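Side-chain contacts in lactaldehyde dehydrogenase (Escherichia coli, PDB 2IMP), which catalyses the irreversible NAD+-dependent oxidation of L-lactaldehyde to L-lactate, works on glycolaldehyde too, and serves in the degradation of fucose and rhamnose: residues Ser178-Asn183 and Pro327-Ala332; Arg120-Glu125 and His464-Tyr469; Gly410-Ile415 and Arg439-Ala444. All blocks are in the same frame, centred on the assembly; numbering follows the deposited sequence.

Interaction 1: Ser178-Asn183 and Pro327-Ala332. With NAI (1,4-dihydronicotinamide adenine dinucleotide), chain D.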
loop_
_atom_site.group_PDB
_atom_site.type_symbol
_atom_site.label_atom_id
_atom_site.label_comp_id
_atom_site.label_asym_id
_atom_site.label_seq_id
_atom_site.Cartn_x
_atom_site.Cartn_y
_atom_site.Cartn_z
ATOM N N SER A 178 7.759 -4.552 -34.833
ATOM C CA SER A 178 8.920 -5.119 -35.503
ATOM C C SER A 178 8.694 -5.091 -37.025
ATOM O O SER A 178 7.552 -5.235 -37.470
ATOM C CB SER A 178 9.128 -6.572 -35.062
ATOM O OG SER A 178 9.922 -7.290 -35.999
ATOM N N GLU A 179 9.749 -4.888 -37.807
ATOM C CA GLU A 179 9.591 -4.873 -39.255
ATOM C C GLU A 179 9.128 -6.232 -39.831
ATOM O O GLU A 179 8.648 -6.305 -40.960
ATOM C CB GLU A 179 10.894 -4.447 -39.947
ATOM C CG GLU A 179 12.124 -5.253 -39.558
ATOM C CD GLU A 179 12.912 -4.603 -38.433
ATOM O OE1 GLU A 179 14.098 -4.279 -38.660
ATOM O OE2 GLU A 179 12.347 -4.409 -37.327
ATOM N N PHE A 180 9.279 -7.285 -39.031
ATOM C CA PHE A 180 8.884 -8.631 -39.427
ATOM C C PHE A 180 7.408 -8.953 -39.147
ATOM O O PHE A 180 6.823 -9.825 -39.791
ATOM C CB PHE A 180 9.742 -9.671 -38.706
ATOM C CG PHE A 180 11.202 -9.536 -38.974
ATOM C CD1 PHE A 180 11.702 -9.709 -40.261
ATOM C CD2 PHE A 180 12.082 -9.213 -37.949
ATOM C CE1 PHE A 180 13.056 -9.555 -40.525
ATOM C CE2 PHE A 180 13.436 -9.056 -38.204
ATOM C CZ PHE A 180 13.924 -9.229 -39.495
ATOM N N THR A 181 6.822 -8.247 -38.183
ATOM C CA THR A 181 5.429 -8.476 -37.808
ATOM C C THR A 181 4.604 -7.175 -37.589
ATOM O O THR A 181 4.049 -6.951 -36.512
ATOM C CB THR A 181 5.352 -9.338 -36.517
ATOM O OG1 THR A 181 6.027 -8.664 -35.445
ATOM C CG2 THR A 181 6.016 -10.693 -36.732
ATOM N N PRO A 182 4.508 -6.327 -38.621
ATOM C CA PRO A 182 3.765 -5.071 -38.518
ATOM C C PRO A 182 2.253 -5.155 -38.829
ATOM O O PRO A 182 1.479 -4.293 -38.403
ATOM C CB PRO A 182 4.483 -4.186 -39.520
ATOM C CG PRO A 182 4.747 -5.162 -40.637
ATOM C CD PRO A 182 5.249 -6.393 -39.896
ATOM N N ASN A 183 1.850 -6.180 -39.571
ATOM C CA ASN A 183 0.454 -6.322 -39.964
ATOM C C ASN A 183 -0.570 -6.306 -38.830
ATOM O O ASN A 183 -1.576 -5.597 -38.913
ATOM C CB ASN A 183 0.280 -7.567 -40.824
ATOM C CG ASN A 183 1.087 -7.486 -42.095
ATOM O OD1 ASN A 183 1.363 -6.391 -42.581
ATOM N ND2 ASN A 183 1.464 -8.634 -42.644
ATOM N N PRO A 327 7.053 -22.364 -38.260
ATOM C CA PRO A 327 8.429 -22.077 -38.670
ATOM C C PRO A 327 9.068 -20.964 -37.809
ATOM O O PRO A 327 8.371 -20.249 -37.086
ATOM C CB PRO A 327 8.253 -21.621 -40.106
ATOM C CG PRO A 327 6.985 -20.819 -40.011
ATOM C CD PRO A 327 6.090 -21.716 -39.169
ATOM N N LEU A 328 10.389 -20.848 -37.881
ATOM C CA LEU A 328 11.075 -19.785 -37.171
ATOM C C LEU A 328 10.795 -18.437 -37.879
ATOM O O LEU A 328 10.452 -18.432 -39.066
ATOM C CB LEU A 328 12.578 -20.056 -37.127
ATOM C CG LEU A 328 13.014 -21.315 -36.377
ATOM C CD1 LEU A 328 14.535 -21.345 -36.283
ATOM C CD2 LEU A 328 12.406 -21.323 -34.982
ATOM N N ILE A 329 10.941 -17.324 -37.166
ATOM C CA ILE A 329 10.642 -16.014 -37.741
ATOM C C ILE A 329 11.329 -15.673 -39.086
ATOM O O ILE A 329 10.669 -15.231 -40.026
ATOM C CB ILE A 329 10.925 -14.874 -36.716
ATOM C CG1 ILE A 329 10.302 -13.565 -37.205
ATOM C CG2 ILE A 329 12.419 -14.704 -36.515
ATOM C CD1 ILE A 329 8.795 -13.637 -37.404
ATOM N N ASN A 330 12.639 -15.880 -39.173
ATOM C CA ASN A 330 13.358 -15.581 -40.407
ATOM C C ASN A 330 14.633 -16.425 -40.647
ATOM O O ASN A 330 15.018 -17.246 -39.816
ATOM C CB ASN A 330 13.729 -14.094 -40.453
ATOM C CG ASN A 330 14.508 -13.648 -39.228
ATOM O OD1 ASN A 330 15.416 -14.340 -38.766
ATOM N ND2 ASN A 330 14.160 -12.475 -38.699
ATOM N N ALA A 331 15.265 -16.195 -41.794
ATOM C CA ALA A 331 16.475 -16.906 -42.179
ATOM C C ALA A 331 17.610 -16.853 -41.140
ATOM O O ALA A 331 18.164 -17.887 -40.765
ATOM C CB ALA A 331 16.977 -16.374 -43.519
ATOM N N ALA A 332 17.953 -15.652 -40.689
ATOM C CA ALA A 332 19.013 -15.512 -39.702
ATOM C C ALA A 332 18.744 -16.319 -38.434
ATOM O O ALA A 332 19.657 -16.898 -37.849
ATOM C CB ALA A 332 19.201 -14.064 -39.351
HETATM P PA NAI D . 15.159 -7.205 -31.694
HETATM O O1A NAI D . 15.804 -6.436 -30.617
HETATM O O2A NAI D . 16.117 -7.553 -32.838
HETATM O O5B NAI D . 13.912 -6.377 -32.251
HETATM C C5B NAI D . 12.856 -5.897 -31.434
HETATM C C4B NAI D . 12.498 -4.438 -31.758
HETATM O O4B NAI D . 13.599 -3.562 -31.506
HETATM C C3B NAI D . 12.109 -4.190 -33.224
HETATM O O3B NAI D . 10.973 -3.332 -33.290
HETATM C C2B NAI D . 13.375 -3.604 -33.816
HETATM O O2B NAI D . 13.211 -2.858 -34.993
HETATM C C1B NAI D . 13.919 -2.796 -32.665
HETATM N N9A NAI D . 15.389 -2.548 -32.741
HETATM C C8A NAI D . 16.430 -3.377 -33.157
HETATM N N7A NAI D . 17.607 -2.687 -33.049
HETATM C C5A NAI D . 17.340 -1.448 -32.580
HETATM C C6A NAI D . 18.154 -0.337 -32.279
HETATM N N6A NAI D . 19.473 -0.388 -32.459
HETATM N N1A NAI D . 17.561 0.838 -31.794
HETATM C C2A NAI D . 16.174 0.907 -31.602
HETATM N N3A NAI D . 15.370 -0.203 -31.903
HETATM C C4A NAI D . 15.947 -1.357 -32.378
HETATM O O3 NAI D . 14.575 -8.519 -30.982
HETATM P PN NAI D . 13.574 -9.616 -31.610
HETATM O O1N NAI D . 12.390 -8.972 -32.206
HETATM O O2N NAI D . 13.332 -10.641 -30.538
HETATM O O5D NAI D . 14.535 -10.282 -32.731
HETATM C C5D NAI D . 14.455 -10.055 -34.116
HETATM C C4D NAI D . 15.579 -10.837 -34.756
HETATM O O4D NAI D . 15.706 -10.437 -36.118
HETATM C C3D NAI D . 17.036 -10.867 -34.241
HETATM O O3D NAI D . 17.306 -12.106 -33.615
HETATM C C2D NAI D . 17.906 -10.626 -35.447
HETATM O O2D NAI D . 19.058 -11.438 -35.466
HETATM C C1D NAI D . 16.958 -10.880 -36.593
HETATM N N1N NAI D . 17.413 -10.168 -37.831
HETATM C C2N NAI D . 17.016 -8.836 -37.992
HETATM C C3N NAI D . 17.418 -8.119 -39.151
HETATM C C7N NAI D . 16.997 -6.680 -39.348
HETATM O O7N NAI D . 17.408 -6.014 -40.495
HETATM N N7N NAI D . 16.246 -6.009 -38.473
HETATM C C4N NAI D . 18.225 -8.788 -40.130
HETATM C C5N NAI D . 18.621 -10.145 -39.946
HETATM C C6N NAI D . 18.200 -10.826 -38.781
#
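I329 meets both F180 and T181, and is the first residue of 327-332 to touch segment 178-183. With CG1 anti to its backbone N (chi1 -167°), its longer branch extends to the turn: CG1 of I329 lies 4.2 Å from CB of F180, and CD1 of I329 lies 4.1 Å from CG2 of T181, the I329 and T181 side chains crossing at about a right angle. N330 follows, its amide presented to the phenyl ring. ND2 of N330 sits over one face of F180, nearest to CZ of F180 at 3.4 Å and displaced toward the rim, the amide and ring planes 62° apart; E179 covers the opposite face with its CG. The other end of the amide is engaged as the N-cap of helix 331-346, where OD1 of N330 accepts from the backbone N of A333. The loop 178-183, after strand 172-176, belongs to the Rossmann-like NAD-binding domain of the aldehyde dehydrogenase fold, and here a type I turn from S178 to T181, with an ST turn at S178, shapes the edge of the cofactor pocket. Folded back by a bend at chi2, E179 takes O2B of NAI on its OE2 at 2.9 Å and, weakly, N7N of NAI on its OE1. The edge of the F180 ring faces C2N of the nicotinamide, while beyond the cap CB of A332 approaches C6N of NAI at 3.4 Å.

Interaction 2: Arg120-Glu125 and His464-Tyr469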
loop_
_atom_site.group_PDB
_atom_site.type_symbol
_atom_site.label_atom_id
_atom_site.label_comp_id
_atom_site.label_asym_id
_atom_site.label_seq_id
_atom_site.Cartn_x
_atom_site.Cartn_y
_atom_site.Cartn_z
ATOM N N ARG A 120 -9.608 4.346 -11.340
ATOM C CA ARG A 120 -9.905 4.932 -10.035
ATOM C C ARG A 120 -9.101 4.298 -8.884
ATOM O O ARG A 120 -9.383 4.553 -7.715
ATOM C CB ARG A 120 -11.392 4.747 -9.713
ATOM C CG ARG A 120 -12.371 5.403 -10.679
ATOM C CD ARG A 120 -13.652 4.591 -10.731
ATOM N NE ARG A 120 -14.774 5.299 -11.348
ATOM C CZ ARG A 120 -15.814 4.686 -11.905
ATOM N NH1 ARG A 120 -15.865 3.360 -11.935
ATOM N NH2 ARG A 120 -16.818 5.393 -12.410
ATOM N N ARG A 121 -8.108 3.486 -9.228
ATOM C CA ARG A 121 -7.346 2.775 -8.216
ATOM C C ARG A 121 -5.885 3.192 -7.943
ATOM O O ARG A 121 -5.431 3.062 -6.804
ATOM C CB ARG A 121 -7.399 1.275 -8.513
ATOM C CG ARG A 121 -8.807 0.707 -8.444
ATOM C CD ARG A 121 -8.808 -0.799 -8.572
ATOM N NE ARG A 121 -10.063 -1.367 -8.083
ATOM C CZ ARG A 121 -11.219 -1.330 -8.739
ATOM N NH1 ARG A 121 -11.295 -0.761 -9.934
ATOM N NH2 ARG A 121 -12.303 -1.852 -8.181
ATOM N N TYR A 122 -5.142 3.659 -8.942
ATOM C CA TYR A 122 -3.772 4.043 -8.626
ATOM C C TYR A 122 -3.765 5.236 -7.655
ATOM O O TYR A 122 -4.396 6.264 -7.905
ATOM C CB TYR A 122 -2.946 4.297 -9.903
ATOM C CG TYR A 122 -3.334 5.470 -10.774
ATOM C CD1 TYR A 122 -2.701 6.703 -10.636
ATOM C CD2 TYR A 122 -4.279 5.327 -11.785
ATOM C CE1 TYR A 122 -2.987 7.759 -11.496
ATOM C CE2 TYR A 122 -4.580 6.375 -12.644
ATOM C CZ TYR A 122 -3.928 7.586 -12.496
ATOM O OH TYR A 122 -4.213 8.618 -13.350
ATOM N N GLU A 123 -3.078 5.063 -6.532
ATOM C CA GLU A 123 -3.090 6.079 -5.490
ATOM C C GLU A 123 -1.830 6.917 -5.254
ATOM O O GLU A 123 -0.708 6.448 -5.410
ATOM C CB GLU A 123 -3.459 5.433 -4.148
ATOM C CG GLU A 123 -4.535 4.362 -4.205
ATOM C CD GLU A 123 -4.857 3.802 -2.830
ATOM O OE1 GLU A 123 -3.924 3.668 -2.008
ATOM O OE2 GLU A 123 -6.038 3.487 -2.573
ATOM N N GLY A 124 -2.071 8.164 -4.859
ATOM C CA GLY A 124 -1.008 9.071 -4.498
ATOM C C GLY A 124 -0.973 8.879 -2.987
ATOM O O GLY A 124 -1.707 8.040 -2.462
ATOM N N GLU A 125 -0.152 9.632 -2.270
ATOM C CA GLU A 125 -0.086 9.447 -0.828
ATOM C C GLU A 125 -0.014 10.741 -0.015
ATOM O O GLU A 125 0.414 11.779 -0.509
ATOM C CB GLU A 125 1.134 8.586 -0.474
ATOM C CG GLU A 125 1.286 7.346 -1.343
ATOM C CD GLU A 125 2.727 6.881 -1.467
ATOM O OE1 GLU A 125 3.620 7.733 -1.656
ATOM O OE2 GLU A 125 2.967 5.661 -1.389
ATOM N N HIS A 464 2.533 -2.844 -10.457
ATOM C CA HIS A 464 3.877 -2.343 -10.674
ATOM C C HIS A 464 4.156 -1.983 -12.138
ATOM O O HIS A 464 4.894 -1.048 -12.420
ATOM C CB HIS A 464 4.889 -3.363 -10.153
ATOM C CG HIS A 464 4.704 -3.680 -8.701
ATOM N ND1 HIS A 464 4.871 -2.741 -7.707
ATOM C CD2 HIS A 464 4.294 -4.814 -8.084
ATOM C CE1 HIS A 464 4.569 -3.276 -6.543
ATOM N NE2 HIS A 464 4.214 -4.534 -6.737
ATOM N N GLY A 465 3.543 -2.729 -13.054
ATOM C CA GLY A 465 3.708 -2.429 -14.467
ATOM C C GLY A 465 3.012 -1.109 -14.744
ATOM O O GLY A 465 3.507 -0.277 -15.502
ATOM N N LEU A 466 1.851 -0.910 -14.125
ATOM C CA LEU A 466 1.122 0.340 -14.306
ATOM C C LEU A 466 1.911 1.546 -13.783
ATOM O O LEU A 466 1.929 2.611 -14.404
ATOM C CB LEU A 466 -0.225 0.305 -13.583
ATOM C CG LEU A 466 -1.019 1.605 -13.780
ATOM C CD1 LEU A 466 -1.872 1.472 -15.043
ATOM C CD2 LEU A 466 -1.895 1.903 -12.573
ATOM N N HIS A 467 2.552 1.355 -12.633
ATOM C CA HIS A 467 3.333 2.415 -12.014
ATOM C C HIS A 467 4.558 2.858 -12.825
ATOM O O HIS A 467 5.058 3.960 -12.629
ATOM C CB HIS A 467 3.743 2.008 -10.593
ATOM C CG HIS A 467 2.605 2.012 -9.617
ATOM N ND1 HIS A 467 2.710 1.519 -8.335
ATOM C CD2 HIS A 467 1.331 2.468 -9.738
ATOM C CE1 HIS A 467 1.560 1.668 -7.708
ATOM N NE2 HIS A 467 0.704 2.244 -8.537
ATOM N N GLU A 468 5.037 1.996 -13.720
ATOM C CA GLU A 468 6.165 2.382 -14.564
ATOM C C GLU A 468 5.806 3.620 -15.423
ATOM O O GLU A 468 6.680 4.363 -15.861
ATOM C CB GLU A 468 6.581 1.237 -15.510
ATOM C CG GLU A 468 7.270 0.032 -14.868
ATOM C CD GLU A 468 8.513 0.399 -14.061
ATOM O OE1 GLU A 468 9.174 1.411 -14.391
ATOM O OE2 GLU A 468 8.835 -0.338 -13.102
ATOM N N TYR A 469 4.506 3.815 -15.644
ATOM C CA TYR A 469 4.023 4.936 -16.442
ATOM C C TYR A 469 3.589 6.160 -15.631
ATOM O O TYR A 469 2.931 7.073 -16.136
ATOM C CB TYR A 469 2.881 4.476 -17.357
ATOM C CG TYR A 469 3.398 3.647 -18.509
ATOM C CD1 TYR A 469 3.595 2.273 -18.375
ATOM C CD2 TYR A 469 3.765 4.254 -19.714
ATOM C CE1 TYR A 469 4.150 1.519 -19.416
ATOM C CE2 TYR A 469 4.320 3.511 -20.760
ATOM C CZ TYR A 469 4.513 2.145 -20.601
ATOM O OH TYR A 469 5.094 1.413 -21.617
HETATM O O HOH W 1 -1.483 2.581 -6.304
#
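Y122 and L466 meet through aliphatic atoms: CD2 of L466 comes within 3.7 Å of CB of Y122. The leucine extends away from its helix with CG anti to the backbone N (chi1 -179°), which carries one methyl across to the tyrosine. Y122 behaves differently. Its CB is directed at the helix, but chi1 of 66° sets the ring between its own backbone N and carbonyl carbon, and the phenol then leads away from 464-469. The contact therefore falls on the root of the tyrosine, with the methyl placed obliquely to the ring. H467 leaves its helix to one side and reaches back with its imidazole, turning an edge to CB of Y122. NE2 of H467 is 3.1 Å from a water lying in the plane of its ring, and that water accepts from the backbone N of E123 at 3.0 Å, thus bridging the two segments. Around this pair, the side chain of Y122 packs on L168 of helix 155-168 and on R68 of helix 65-81, L466 touches W118, and K140 of strand 134-149 lies against Y122 and H467. Helix 462-467 is thus set beside strand 123-127, whose G124 and E125 pair antiparallel with a strand of a second subunit.

Interaction 3: Gly410-Ile415 and Arg439-Ala444. With LAC (lactic acid), chain E; SO4 (sulfate ion), chain B.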
loop_
_atom_site.group_PDB
_atom_site.type_symbol
_atom_site.label_atom_id
_atom_site.label_comp_id
_atom_site.label_asym_id
_atom_site.label_seq_id
_atom_site.Cartn_x
_atom_site.Cartn_y
_atom_site.Cartn_z
ATOM N N GLY A 410 17.953 -13.174 -15.920
ATOM C CA GLY A 410 17.230 -13.562 -14.724
ATOM C C GLY A 410 15.766 -13.185 -14.763
ATOM O O GLY A 410 15.248 -12.577 -13.835
ATOM N N LEU A 411 15.097 -13.544 -15.851
ATOM C CA LEU A 411 13.688 -13.251 -16.001
ATOM C C LEU A 411 12.749 -14.336 -15.414
ATOM O O LEU A 411 11.985 -14.062 -14.496
ATOM C CB LEU A 411 13.363 -13.029 -17.483
ATOM C CG LEU A 411 11.914 -12.685 -17.845
ATOM C CD1 LEU A 411 11.451 -11.451 -17.075
ATOM C CD2 LEU A 411 11.817 -12.452 -19.351
ATOM N N THR A 412 12.850 -15.558 -15.937
ATOM C CA THR A 412 11.995 -16.660 -15.501
ATOM C C THR A 412 12.728 -17.961 -15.086
ATOM O O THR A 412 13.758 -18.315 -15.653
ATOM C CB THR A 412 10.989 -17.034 -16.617
ATOM O OG1 THR A 412 10.271 -15.865 -17.032
ATOM C CG2 THR A 412 9.997 -18.075 -16.121
ATOM N N SER A 413 12.166 -18.649 -14.097
ATOM C CA SER A 413 12.702 -19.914 -13.600
ATOM C C SER A 413 11.588 -20.888 -13.142
ATOM O O SER A 413 10.438 -20.482 -12.963
ATOM C CB SER A 413 13.657 -19.670 -12.425
ATOM O OG SER A 413 12.966 -19.175 -11.293
ATOM N N SER A 414 11.941 -22.157 -12.956
ATOM C CA SER A 414 10.968 -23.146 -12.513
ATOM C C SER A 414 11.569 -24.391 -11.836
ATOM O O SER A 414 12.699 -24.790 -12.123
ATOM C CB SER A 414 10.098 -23.597 -13.690
ATOM O OG SER A 414 10.838 -24.375 -14.613
ATOM N N ILE A 415 10.797 -24.988 -10.937
ATOM C CA ILE A 415 11.232 -26.188 -10.243
ATOM C C ILE A 415 10.078 -27.160 -9.937
ATOM O O ILE A 415 8.945 -26.737 -9.693
ATOM C CB ILE A 415 11.964 -25.841 -8.924
ATOM C CG1 ILE A 415 12.533 -27.117 -8.296
ATOM C CG2 ILE A 415 11.018 -25.139 -7.968
ATOM C CD1 ILE A 415 13.402 -26.883 -7.079
ATOM N N ARG A 439 4.222 -26.312 -12.340
ATOM C CA ARG A 439 3.329 -25.846 -13.396
ATOM C C ARG A 439 4.120 -25.228 -14.561
ATOM O O ARG A 439 5.321 -24.998 -14.434
ATOM C CB ARG A 439 2.322 -24.817 -12.865
ATOM C CG ARG A 439 2.945 -23.582 -12.236
ATOM C CD ARG A 439 2.041 -22.351 -12.393
ATOM N NE ARG A 439 2.057 -21.839 -13.764
ATOM C CZ ARG A 439 1.442 -20.728 -14.168
ATOM N NH1 ARG A 439 0.746 -19.988 -13.310
ATOM N NH2 ARG A 439 1.532 -20.350 -15.440
ATOM N N GLU A 440 3.455 -24.965 -15.681
ATOM C CA GLU A 440 4.146 -24.389 -16.824
ATOM C C GLU A 440 4.380 -22.860 -16.726
ATOM O O GLU A 440 3.700 -22.169 -15.969
ATOM C CB GLU A 440 3.399 -24.734 -18.121
ATOM C CG GLU A 440 2.143 -23.926 -18.416
ATOM C CD GLU A 440 1.050 -24.104 -17.383
ATOM O OE1 GLU A 440 0.968 -25.184 -16.755
ATOM O OE2 GLU A 440 0.255 -23.162 -17.215
ATOM N N ASN A 441 5.344 -22.357 -17.492
ATOM C CA ASN A 441 5.669 -20.935 -17.472
ATOM C C ASN A 441 4.730 -20.024 -18.303
ATOM O O ASN A 441 4.622 -20.175 -19.522
ATOM C CB ASN A 441 7.109 -20.708 -17.950
ATOM C CG ASN A 441 8.115 -21.579 -17.224
ATOM O OD1 ASN A 441 8.036 -21.761 -16.013
ATOM N ND2 ASN A 441 9.080 -22.111 -17.967
ATOM N N PHE A 442 4.072 -19.092 -17.618
ATOM C CA PHE A 442 3.167 -18.125 -18.239
ATOM C C PHE A 442 2.669 -17.063 -17.225
ATOM O O PHE A 442 1.849 -17.359 -16.358
ATOM C CB PHE A 442 1.964 -18.832 -18.870
ATOM C CG PHE A 442 1.186 -17.968 -19.840
ATOM C CD1 PHE A 442 0.049 -18.462 -20.472
ATOM C CD2 PHE A 442 1.594 -16.663 -20.127
ATOM C CE1 PHE A 442 -0.669 -17.673 -21.381
ATOM C CE2 PHE A 442 0.885 -15.869 -21.031
ATOM C CZ PHE A 442 -0.250 -16.373 -21.657
ATOM N N GLU A 443 3.180 -15.842 -17.353
ATOM C CA GLU A 443 2.827 -14.766 -16.436
ATOM C C GLU A 443 1.362 -14.282 -16.471
ATOM O O GLU A 443 0.764 -14.130 -17.533
ATOM C CB GLU A 443 3.750 -13.555 -16.652
ATOM C CG GLU A 443 3.624 -12.902 -18.021
ATOM C CD GLU A 443 4.655 -13.412 -19.013
ATOM O OE1 GLU A 443 4.896 -14.639 -19.054
ATOM O OE2 GLU A 443 5.223 -12.582 -19.757
ATOM N N ALA A 444 0.811 -14.054 -15.286
ATOM C CA ALA A 444 -0.546 -13.551 -15.152
ATOM C C ALA A 444 -0.594 -12.020 -15.347
ATOM O O ALA A 444 0.384 -11.325 -15.040
ATOM C CB ALA A 444 -1.098 -13.917 -13.773
HETATM C C LAC E . 6.731 -12.512 -22.570
HETATM C CA LAC E . 7.298 -12.283 -23.939
HETATM C CB LAC E . 6.151 -12.167 -24.957
HETATM O O LAC E . 6.929 -11.690 -21.675
HETATM O OHN LAC E . 8.033 -11.047 -23.967
HETATM O OXT LAC E . 6.049 -13.635 -22.322
HETATM S S SO4 B . 15.866 -16.105 -17.793
HETATM O O1 SO4 B . 16.919 -15.815 -18.773
HETATM O O2 SO4 B . 14.562 -15.666 -18.326
HETATM O O3 SO4 B . 15.837 -17.538 -17.492
HETATM O O4 SO4 B . 16.189 -15.409 -16.550
#
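The lactate pocket is bordered by the loop 439-444, which leans on strand 409-416 through N441 and supplies E443 to the ligand. N441 directs its side chain at the strand, CG lying anti to the carbonyl carbon (chi1 -51°), and settles between T412 and S414, the two residues whose side chains project from this face of the strand. CG2 of T412 is 4.1 Å from CG of N441, the two side chains lying alongside and pointing opposite ways. CB of S414 packs against the amide end of N441 at van der Waals range. The hydroxyl of T412 is engaged elsewhere, with E434 of the adjacent strand 434-437. Farther back in the loop, R439 curls over its neighbour: NE and NH2 of R439 grip the single carbonyl oxygen O of E440 side-on, at 2.8 and 2.9 Å, and NH2 of R439 adds a weak bond to O of F442. This tie fixes the arginine against the backbone of its own loop, while NH1 of R439 forms a salt bridge with E134 of the fourth subunit. At the other end, E443 is bent at chi2 (-95°), and its OE2 comes 2.7 Å from O of the lactate and also forms a salt bridge with R161. A sulfate, probably from the crystallisation liquor, is modelled at N of T412, but its placement is doubtful. The arrangement is that of an aldehyde dehydrogenase substrate site, in which a loop after a strand of the catalytic domain lends a side chain to the substrate pocket.

The three contacts sit in different parts of one chain. Interaction 1 lies at the cofactor and interaction 3 at the lactate, on opposite sides of the chain's centre, their centres 25 Å apart and their nearest atoms about 16 Å; C285 and E251, inferred to be the active-site residues, belong to the lactate pocket. Interaction 2 binds no ligand: its centre is 34 Å from that of interaction 1 and 25 Å from that of interaction 3, though nearest atoms of 2 and 3 are about 9 Å apart, and L466 is about 11 Å, side chain to side chain, from R161. Along the chain, interactions 1 and 3 follow in series inside the loop closed by interaction 2; 2 and 3 both touch the fourth subunit.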